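Uncharacterized protein BAD_0989 (Bifidobacterium adolescentis ATCC 15703, PDB 3CYM) is of unknown function but probably acts as a 3'-5' exonuclease of the ribonuclease D type, binding nucleic acid and trimming it from its 3' end. Local coordinates at residues 293-296 with 297-300; 236-239 with 240-244; 404-407 with 408-411; 98-101 with 102-105. All blocks are in the same frame, centred on the assembly; numbering follows the deposited sequence. Where two conformers were deposited one is given.

How the interactions relate
All four interactions are local contacts, three at helix starts and one within a helix, spread over a single chain. Interaction 4 lies in the exonuclease part and is the one at the metal site: the Asp104 side chain is about 3 Å from a bound sodium ion, in the region where Asp44, Glu46 and Asp172 form a sodium site. Interaction 2, in the HRDC helix 231-250, lies about 31 Å from interaction 4 between centres, as does interaction 3, in the C-terminal HRDC-like part. Interaction 1 is a surface contact 28 Å from both interactions 2 and 4, centre to centre. Interactions 1 and 3 lie on opposite sides of the chain's centre, 53 Å apart between centres. None touches another.

Interaction 1: 293-296 with 297-300; sequences DSEQ and DKMF
With CG set beside its own backbone N (chi1 -67°), Asp297 turns its carboxylate back toward the residues that lead into the helix, and OD1 comes 3.1 Å from Asp293 N in a weak, bent bond. OD2 of the same group takes a hydrogen bond from Thr292 OG1, which pins the second oxygen. In the backbone, Asp297 N reaches Ser294 O only weakly, at 3.3 Å. Without the carboxylate, as with an alanine here, Asp293 N and the Thr292 hydroxyl would probably lose this acceptor and the preceding loop would move more freely. Further out, Glu295 and Lys298 run side by side: the glutamate bends at chi2 (-72°) and the lysine curls at its last two torsions, closing a salt bridge from Lys298 NZ to Glu295 OE1 of 2.9 Å on the exposed side. The first helical turn is marked by Phe300 N bonding to Gln296 O at 3.0 Å, and Phe300 CD2 lies 3.2 Å from that same oxygen. The contact thus starts helix 296-301 after the loop from helix 275-279, and the helix faces loops of the exonuclease part: Gln296 NE2 bonds to Ala153 O, Met299 touches Tyr158, and the Phe300 ring stacks with Phe51.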
loop_
_atom_site.group_PDB
_atom_site.type_symbol
_atom_site.label_atom_id
_atom_site.label_comp_id
_atom_site.label_asym_id
_atom_site.label_seq_id
_atom_site.Cartn_x
_atom_site.Cartn_y
_atom_site.Cartn_z
ATOM N N ASP A 293 -14.169 -1.309 21.338
ATOM C CA ASP A 293 -14.130 -2.012 22.633
ATOM C C ASP A 293 -12.748 -2.628 22.941
ATOM O O ASP A 293 -12.649 -3.690 23.565
ATOM C CB ASP A 293 -15.268 -3.049 22.732
ATOM C CG ASP A 293 -15.780 -3.237 24.154
ATOM O OD1 ASP A 293 -16.836 -3.886 24.313
ATOM O OD2 ASP A 293 -15.139 -2.747 25.111
ATOM N N SER A 294 -11.693 -1.938 22.504
ATOM C CA SER A 294 -10.314 -2.412 22.628
ATOM C C SER A 294 -9.424 -1.408 23.358
ATOM O O SER A 294 -9.869 -0.323 23.739
ATOM C CB SER A 294 -9.720 -2.680 21.238
ATOM O OG SER A 294 -10.410 -3.714 20.562
ATOM N N GLU A 295 -8.158 -1.785 23.530
ATOM C CA GLU A 295 -7.099 -0.885 23.987
ATOM C C GLU A 295 -6.784 0.206 22.949
ATOM O O GLU A 295 -6.133 1.210 23.258
ATOM C CB GLU A 295 -5.832 -1.692 24.294
ATOM C CG GLU A 295 -5.846 -2.404 25.638
ATOM C CD GLU A 295 -5.695 -1.442 26.807
ATOM O OE1 GLU A 295 -6.564 -1.446 27.706
ATOM O OE2 GLU A 295 -4.711 -0.669 26.817
ATOM N N GLN A 296 -7.246 -0.017 21.718
ATOM C CA GLN A 296 -7.103 0.923 20.614
ATOM C C GLN A 296 -7.935 2.186 20.813
ATOM O O GLN A 296 -7.605 3.235 20.273
ATOM C CB GLN A 296 -7.500 0.251 19.294
ATOM C CG GLN A 296 -6.472 -0.725 18.732
ATOM C CD GLN A 296 -5.343 -0.031 17.978
ATOM O OE1 GLN A 296 -4.509 0.661 18.572
ATOM N NE2 GLN A 296 -5.308 -0.221 16.663
ATOM N N ASP A 297 -9.015 2.075 21.581
ATOM C CA ASP A 297 -9.925 3.194 21.824
ATOM C C ASP A 297 -9.239 4.353 22.552
ATOM O O ASP A 297 -9.388 5.510 22.154
ATOM C CB ASP A 297 -11.172 2.718 22.581
ATOM C CG ASP A 297 -12.051 1.786 21.744
ATOM O OD1 ASP A 297 -13.214 1.561 22.143
ATOM O OD2 ASP A 297 -11.588 1.280 20.694
ATOM N N LYS A 298 -8.467 4.027 23.592
ATOM C CA LYS A 298 -7.617 5.007 24.279
ATOM C C LYS A 298 -6.529 5.583 23.364
ATOM O O LYS A 298 -6.078 6.714 23.569
ATOM C CB LYS A 298 -6.926 4.391 25.502
ATOM C CG LYS A 298 -7.809 4.069 26.695
ATOM C CD LYS A 298 -6.925 3.745 27.885
ATOM C CE LYS A 298 -7.417 2.538 28.640
ATOM N NZ LYS A 298 -7.344 1.306 27.819
ATOM N N MET A 299 -6.101 4.795 22.378
ATOM C CA MET A 299 -5.064 5.223 21.447
ATOM C C MET A 299 -5.580 6.246 20.433
ATOM O O MET A 299 -4.849 7.149 20.042
ATOM C CB MET A 299 -4.416 4.019 20.754
ATOM C CG MET A 299 -2.996 4.284 20.257
ATOM S SD MET A 299 -1.722 4.532 21.527
ATOM C CE MET A 299 -2.095 3.228 22.694
ATOM N N PHE A 300 -6.841 6.109 20.031
ATOM C CA PHE A 300 -7.498 7.099 19.177
ATOM C C PHE A 300 -7.867 8.345 19.960
ATOM O O PHE A 300 -7.741 9.453 19.444
ATOM C CB PHE A 300 -8.756 6.523 18.512
ATOM C CG PHE A 300 -8.467 5.665 17.319
ATOM C CD1 PHE A 300 -8.161 6.239 16.094
ATOM C CD2 PHE A 300 -8.494 4.285 17.423
ATOM C CE1 PHE A 300 -7.881 5.445 14.993
ATOM C CE2 PHE A 300 -8.214 3.484 16.331
ATOM C CZ PHE A 300 -7.909 4.064 15.112
#

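Interaction 2: 236-239 with 240-244; sequences IVRA and LWTRR
Arg238 O is gripped twice by Thr242: the backbone N donates at 3.1 Å and the hydroxyl OG1 at 2.7 Å, from opposite faces of the carbonyl plane. The hydroxyl arrives there because OG1 stands anti to its own carbonyl carbon, beside the backbone N (chi1 -57°), which folds it back over the preceding turn. Were a valine to stand here, Arg238 O would probably be left with the backbone N as its one donor among these residues, and the second tie between the two turns would be lost. On either side of this pair, ordinary helix bonds repeat with good geometry: Leu240 N meets Ile236 O at 2.9 Å and 167°, and Arg243 N meets Ala239 O at 3.2 Å and 169°. On the buried side, Ile236 and Leu240 point the same way and touch through Ile236 CG2 and Leu240 CD1, 3.9 Å apart. They face helix 261-270, where Ile236 meets Ala268 and Leu240 meets Val267. The arginines look elsewhere for their polar partners: Arg238 NH1 bonds to Glu329 O, while Arg243 NH1 pairs with Glu246 further along the helix. The contact is therefore amphipathic in its chemistry. An apolar ridge packs into the HRDC helical bundle, and the extra hydroxyl bond on another flank satisfies threonine's polar group within the helix itself.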
loop_
_atom_site.group_PDB
_atom_site.type_symbol
_atom_site.label_atom_id
_atom_site.label_comp_id
_atom_site.label_asym_id
_atom_site.label_seq_id
_atom_site.Cartn_x
_atom_site.Cartn_y
_atom_site.Cartn_z
ATOM N N ILE A 236 -21.544 18.965 -2.742
ATOM C CA ILE A 236 -21.379 19.038 -1.290
ATOM C C ILE A 236 -20.326 18.028 -0.802
ATOM O O ILE A 236 -19.421 18.387 -0.040
ATOM C CB ILE A 236 -22.757 18.884 -0.552
ATOM C CG1 ILE A 236 -23.618 20.120 -0.814
ATOM C CG2 ILE A 236 -22.574 18.696 0.946
ATOM C CD1 ILE A 236 -25.081 19.958 -0.553
ATOM N N VAL A 237 -20.443 16.783 -1.261
ATOM C CA VAL A 237 -19.445 15.744 -0.989
ATOM C C VAL A 237 -18.041 16.183 -1.436
ATOM O O VAL A 237 -17.088 16.082 -0.668
ATOM C CB VAL A 237 -19.825 14.399 -1.650
ATOM C CG1 VAL A 237 -18.690 13.396 -1.528
ATOM C CG2 VAL A 237 -21.094 13.838 -1.017
ATOM N N ARG A 238 -17.927 16.693 -2.660
ATOM C CA ARG A 238 -16.668 17.228 -3.168
ATOM C C ARG A 238 -16.078 18.301 -2.262
ATOM O O ARG A 238 -14.900 18.236 -1.917
ATOM C CB ARG A 238 -16.843 17.804 -4.577
ATOM C CG ARG A 238 -15.531 18.178 -5.239
ATOM C CD ARG A 238 -15.719 18.620 -6.676
ATOM N NE ARG A 238 -16.686 19.711 -6.811
ATOM C CZ ARG A 238 -16.938 20.353 -7.951
ATOM N NH1 ARG A 238 -17.840 21.327 -7.979
ATOM N NH2 ARG A 238 -16.288 20.028 -9.064
ATOM N N ALA A 239 -16.907 19.274 -1.879
ATOM C CA ALA A 239 -16.466 20.424 -1.087
ATOM C C ALA A 239 -16.046 20.019 0.329
ATOM O O ALA A 239 -15.025 20.492 0.834
ATOM C CB ALA A 239 -17.561 21.481 -1.045
ATOM N N LEU A 240 -16.830 19.134 0.948
ATOM C CA LEU A 240 -16.530 18.588 2.276
ATOM C C LEU A 240 -15.279 17.713 2.315
ATOM O O LEU A 240 -14.451 17.872 3.215
ATOM C CB LEU A 240 -17.723 17.804 2.824
ATOM C CG LEU A 240 -18.904 18.607 3.380
ATOM C CD1 LEU A 240 -20.008 17.643 3.688
ATOM C CD2 LEU A 240 -18.534 19.392 4.633
ATOM N N TRP A 241 -15.151 16.792 1.355
ATOM C CA TRP A 241 -13.956 15.962 1.224
ATOM C C TRP A 241 -12.693 16.804 1.110
ATOM O O TRP A 241 -11.673 16.481 1.731
ATOM C CB TRP A 241 -14.038 15.027 0.008
ATOM C CG TRP A 241 -12.907 14.025 -0.041
ATOM C CD1 TRP A 241 -12.932 12.736 0.435
ATOM C CD2 TRP A 241 -11.583 14.226 -0.580
ATOM N NE1 TRP A 241 -11.717 12.132 0.229
ATOM C CE2 TRP A 241 -10.870 13.018 -0.390
ATOM C CE3 TRP A 241 -10.933 15.308 -1.207
ATOM C CZ2 TRP A 241 -9.535 12.859 -0.808
ATOM C CZ3 TRP A 241 -9.598 15.158 -1.613
ATOM C CH2 TRP A 241 -8.919 13.937 -1.412
ATOM N N THR A 242 -12.763 17.852 0.288
ATOM C CA THR A 242 -11.618 18.709 -0.007
ATOM C C THR A 242 -11.147 19.460 1.230
ATOM O O THR A 242 -9.951 19.430 1.554
ATOM C CB THR A 242 -11.944 19.710 -1.137
ATOM O OG1 THR A 242 -12.353 18.987 -2.302
ATOM C CG2 THR A 242 -10.732 20.581 -1.479
ATOM N N ARG A 243 -12.078 20.123 1.916
ATOM C CA ARG A 243 -11.728 20.871 3.121
ATOM C C ARG A 243 -11.244 19.946 4.242
ATOM O O ARG A 243 -10.270 20.261 4.918
ATOM C CB ARG A 243 -12.872 21.774 3.574
ATOM C CG ARG A 243 -12.521 22.719 4.730
ATOM C CD ARG A 243 -11.228 23.516 4.520
ATOM N NE ARG A 243 -10.990 24.434 5.638
ATOM C CZ ARG A 243 -9.814 24.956 5.982
ATOM N NH1 ARG A 243 -8.697 24.647 5.328
ATOM N NH2 ARG A 243 -9.753 25.781 7.019
ATOM N N ARG A 244 -11.906 18.798 4.405
ATOM C CA ARG A 244 -11.475 17.774 5.359
ATOM C C ARG A 244 -10.048 17.295 5.062
ATOM O O ARG A 244 -9.282 17.045 5.979
ATOM C CB ARG A 244 -12.454 16.593 5.348
ATOM C CG ARG A 244 -12.191 15.507 6.382
ATOM C CD ARG A 244 -13.129 14.334 6.190
ATOM N NE ARG A 244 -12.796 13.503 5.033
ATOM C CZ ARG A 244 -13.337 12.309 4.788
ATOM N NH1 ARG A 244 -12.980 11.629 3.709
ATOM N NH2 ARG A 244 -14.233 11.790 5.621
#

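Interaction 3: 404-407 with 408-411; sequences KRDV and ARFL
Arg405 lays its guanidinium flat on the ring of Phe410, centres 4.0 Å apart and planes 26° apart, an off-centre cation-pi stack. Phe410 CE1 sits over the middle of the guanidinium, 3.5 Å from Arg405 CZ. A hydrogen bond from Arg405 NE to Leu396 O on helix 390-397, which also borders Phe410, holds the group in this pose. Close packing continues where Val407 CG1 meets Leu411 CD2 at 3.8 Å and Val407 in turn rests on Val428 of helix 418-433. By contrast, the side occupied by Asp406 and the exposed Arg409 is held more by charge than by fit. Asp406 has CG anti to its backbone N (chi1 -174°), which swings OD2 across to Arg409 N, a weak capping bond of 3.3 Å. OD1 lies 3.4 Å from Arg409 NE, but well out of the guanidinium plane, so no N-H points at it; the two side chains cross at about a right angle, and the pairing is probably one of charge rather than of a directed hydrogen bond. Phe410 N then closes the first full turn on Asp406 O at 2.8 Å. An aspartate N-cap of this kind, opening helix 407-414, marks a helix start within an HRDC-like helical domain.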
loop_
_atom_site.group_PDB
_atom_site.type_symbol
_atom_site.label_atom_id
_atom_site.label_comp_id
_atom_site.label_asym_id
_atom_site.label_seq_id
_atom_site.Cartn_x
_atom_site.Cartn_y
_atom_site.Cartn_z
ATOM N N LYS A 404 -7.437 -8.710 -34.661
ATOM C CA LYS A 404 -6.547 -7.686 -35.209
ATOM C C LYS A 404 -5.540 -7.173 -34.177
ATOM O O LYS A 404 -4.743 -6.268 -34.468
ATOM C CB LYS A 404 -7.354 -6.516 -35.787
ATOM C CG LYS A 404 -7.989 -6.810 -37.144
ATOM C CD LYS A 404 -8.138 -5.550 -37.989
ATOM C CE LYS A 404 -9.425 -4.807 -37.687
ATOM N NZ LYS A 404 -10.610 -5.406 -38.371
ATOM N N ARG A 405 -5.583 -7.745 -32.973
ATOM C CA ARG A 405 -4.640 -7.396 -31.910
ATOM C C ARG A 405 -3.267 -7.984 -32.200
ATOM O O ARG A 405 -3.149 -9.146 -32.611
ATOM C CB ARG A 405 -5.108 -7.934 -30.555
ATOM C CG ARG A 405 -6.370 -7.326 -29.992
ATOM C CD ARG A 405 -6.185 -5.877 -29.618
ATOM N NE ARG A 405 -6.921 -5.566 -28.396
ATOM C CZ ARG A 405 -7.371 -4.362 -28.065
ATOM N NH1 ARG A 405 -7.175 -3.321 -28.867
ATOM N NH2 ARG A 405 -8.015 -4.200 -26.919
ATOM N N ASP A 406 -2.231 -7.180 -32.001
ATOM C CA ASP A 406 -0.892 -7.726 -31.870
ATOM C C ASP A 406 -0.793 -8.030 -30.386
ATOM O O ASP A 406 -0.515 -7.137 -29.591
ATOM C CB ASP A 406 0.177 -6.716 -32.310
ATOM C CG ASP A 406 1.599 -7.305 -32.329
ATOM O OD1 ASP A 406 2.433 -6.748 -33.075
ATOM O OD2 ASP A 406 1.906 -8.292 -31.606
ATOM N N VAL A 407 -1.038 -9.291 -30.033
ATOM C CA VAL A 407 -1.166 -9.724 -28.632
ATOM C C VAL A 407 0.105 -9.434 -27.838
ATOM O O VAL A 407 0.049 -8.769 -26.803
ATOM C CB VAL A 407 -1.565 -11.223 -28.519
ATOM C CG1 VAL A 407 -1.577 -11.691 -27.071
ATOM C CG2 VAL A 407 -2.926 -11.467 -29.147
ATOM N N ALA A 408 1.244 -9.908 -28.345
ATOM C CA ALA A 408 2.534 -9.694 -27.700
ATOM C C ALA A 408 2.857 -8.212 -27.474
ATOM O O ALA A 408 3.327 -7.850 -26.395
ATOM C CB ALA A 408 3.645 -10.382 -28.485
ATOM N N ARG A 409 2.581 -7.369 -28.474
ATOM C CA ARG A 409 2.829 -5.925 -28.372
ATOM C C ARG A 409 1.839 -5.213 -27.445
ATOM O O ARG A 409 2.254 -4.417 -26.596
ATOM C CB ARG A 409 2.869 -5.262 -29.762
ATOM C CG ARG A 409 3.063 -3.733 -29.752
ATOM C CD ARG A 409 3.140 -3.132 -31.160
ATOM N NE ARG A 409 2.036 -3.564 -32.023
ATOM C CZ ARG A 409 1.755 -3.048 -33.220
ATOM N NH1 ARG A 409 2.485 -2.058 -33.722
ATOM N NH2 ARG A 409 0.732 -3.523 -33.919
ATOM N N PHE A 410 0.543 -5.506 -27.603
ATOM C CA PHE A 410 -0.511 -4.920 -26.763
ATOM C C PHE A 410 -0.260 -5.190 -25.291
ATOM O O PHE A 410 -0.409 -4.292 -24.467
ATOM C CB PHE A 410 -1.905 -5.450 -27.140
ATOM C CG PHE A 410 -3.043 -4.754 -26.424
ATOM C CD1 PHE A 410 -3.648 -3.631 -26.984
ATOM C CD2 PHE A 410 -3.512 -5.218 -25.193
ATOM C CE1 PHE A 410 -4.690 -2.981 -26.329
ATOM C CE2 PHE A 410 -4.549 -4.570 -24.532
ATOM C CZ PHE A 410 -5.145 -3.456 -25.102
ATOM N N LEU A 411 0.110 -6.430 -24.976
ATOM C CA LEU A 411 0.353 -6.856 -23.597
ATOM C C LEU A 411 1.559 -6.166 -22.998
ATOM O O LEU A 411 1.548 -5.792 -21.826
ATOM C CB LEU A 411 0.521 -8.374 -23.531
ATOM C CG LEU A 411 -0.635 -9.246 -23.032
ATOM C CD1 LEU A 411 -2.027 -8.709 -23.347
ATOM C CD2 LEU A 411 -0.432 -10.646 -23.571
#

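Interaction 4: 98-101 with 102-105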
loop_
_atom_site.group_PDB
_atom_site.type_symbol
_atom_site.label_atom_id
_atom_site.label_comp_id
_atom_site.label_asym_id
_atom_site.label_seq_id
_atom_site.Cartn_x
_atom_site.Cartn_y
_atom_site.Cartn_z
ATOM N N LEU A 98 12.717 -6.551 0.903
ATOM C CA LEU A 98 11.458 -5.986 1.354
ATOM C C LEU A 98 10.371 -7.024 1.122
ATOM O O LEU A 98 10.447 -7.798 0.169
ATOM C CB LEU A 98 11.134 -4.707 0.573
ATOM C CG LEU A 98 11.713 -3.348 1.003
ATOM C CD1 LEU A 98 13.163 -3.176 0.610
ATOM C CD2 LEU A 98 10.906 -2.211 0.403
ATOM N N HIS A 99 9.387 -7.064 2.014
ATOM C CA HIS A 99 8.212 -7.913 1.829
ATOM C C HIS A 99 7.098 -6.998 1.363
ATOM O O HIS A 99 6.667 -6.129 2.125
ATOM C CB HIS A 99 7.823 -8.608 3.142
ATOM C CG HIS A 99 6.802 -9.688 2.969
ATOM N ND1 HIS A 99 7.134 -10.977 2.610
ATOM C CD2 HIS A 99 5.453 -9.667 3.083
ATOM C CE1 HIS A 99 6.036 -11.705 2.520
ATOM N NE2 HIS A 99 5.002 -10.933 2.803
ATOM N N ASP A 100 6.665 -7.182 0.113
ATOM C CA ASP A 100 5.704 -6.295 -0.570
ATOM C C ASP A 100 6.294 -4.889 -0.678
ATOM O O ASP A 100 5.916 -3.969 0.058
ATOM C CB ASP A 100 4.318 -6.312 0.114
ATOM C CG ASP A 100 3.258 -5.508 -0.643
ATOM O OD1 ASP A 100 3.455 -5.161 -1.829
ATOM O OD2 ASP A 100 2.208 -5.224 -0.032
ATOM N N SER A 101 7.229 -4.751 -1.614
ATOM C CA SER A 101 8.052 -3.559 -1.759
ATOM C C SER A 101 7.295 -2.319 -2.217
ATOM O O SER A 101 7.757 -1.205 -1.994
ATOM C CB SER A 101 9.219 -3.835 -2.710
ATOM O OG SER A 101 8.757 -4.064 -4.033
ATOM N N LEU A 102 6.129 -2.504 -2.832
ATOM C CA LEU A 102 5.313 -1.375 -3.274
ATOM C C LEU A 102 4.778 -0.540 -2.103
ATOM O O LEU A 102 4.421 0.629 -2.277
ATOM C CB LEU A 102 4.176 -1.857 -4.180
ATOM C CG LEU A 102 4.392 -1.886 -5.705
ATOM C CD1 LEU A 102 5.864 -1.917 -6.160
ATOM C CD2 LEU A 102 3.591 -3.029 -6.353
ATOM N N GLN A 103 4.736 -1.144 -0.917
ATOM C CA GLN A 103 4.319 -0.459 0.304
ATOM C C GLN A 103 5.361 0.511 0.874
ATOM O O GLN A 103 5.011 1.620 1.269
ATOM C CB GLN A 103 3.901 -1.474 1.371
ATOM C CG GLN A 103 2.399 -1.502 1.693
ATOM C CD GLN A 103 1.497 -1.564 0.463
ATOM O OE1 GLN A 103 0.689 -0.663 0.234
ATOM N NE2 GLN A 103 1.627 -2.627 -0.329
ATOM N N ASP A 104 6.629 0.096 0.923
ATOM C CA ASP A 104 7.668 0.898 1.584
ATOM C C ASP A 104 8.580 1.711 0.671
ATOM O O ASP A 104 9.251 2.632 1.138
ATOM C CB ASP A 104 8.540 0.037 2.500
ATOM C CG ASP A 104 7.739 -0.710 3.537
ATOM O OD1 ASP A 104 6.711 -0.188 4.023
ATOM O OD2 ASP A 104 8.137 -1.845 3.867
ATOM N N LEU A 105 8.625 1.372 -0.611
ATOM C CA LEU A 105 9.473 2.113 -1.545
ATOM C C LEU A 105 9.103 3.594 -1.745
ATOM O O LEU A 105 10.010 4.420 -1.877
ATOM C CB LEU A 105 9.626 1.380 -2.887
ATOM C CG LEU A 105 10.507 0.119 -2.948
ATOM C CD1 LEU A 105 10.250 -0.630 -4.240
ATOM C CD2 LEU A 105 11.995 0.399 -2.794
HETATM O O HOH W 1 7.764 -4.386 4.118
HETATM O O HOH W 2 7.777 -3.077 1.544
#
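Leu98, Asp100 and Ser101 meet Gln103, Asp104 and Leu105 in a strand-to-helix turn of the exonuclease (RNase H-like) fold, where strand 95-98 runs into helix 101-111 beside the metal site. The sequence His-Asp-Ser-Leu-Gln-Asp is consistent with the Exo II motif of DEDD exonucleases, and Asp104, about 3 Å from a bound sodium ion, would be its acidic residue. Geometry supports the placement. On the core side, the Leu98 methyl CD2 crosses over to the Asp104 CB at 3.9 Å and to Leu105 CG at 4.1 Å, so the last residue of the strand packs against the first turn of the helix. Ser101 CB also lies against Leu105 CD1, 3.7 Å away. The hydroxyl of Ser101, set between its own backbone N and carbonyl carbon (chi1 67°), bonds to Asp120 OD2 and anchors the turn to the neighbouring strand 117-120. Asp104 itself is steadied by a salt bridge from OD1 to Arg47 NH1. In the backbone, Asp100 O accepts from Gln103 N at 3.2 Å with the donor above the carbonyl plane, whereas Leu105 N lies nearly in line with the C=O bond of Ser101. A water links the loop to the acidic residue, hydrogen-bonded to His99 O at 2.9 Å and to Asp104 OD2 at 2.6 Å. Over the turn, the Gln103 amide and the Asp100 carboxylate are inclined by 58°, and Gln103 NE2 meets Asp100 OD2 from above the carboxylate plane at 2.7 Å.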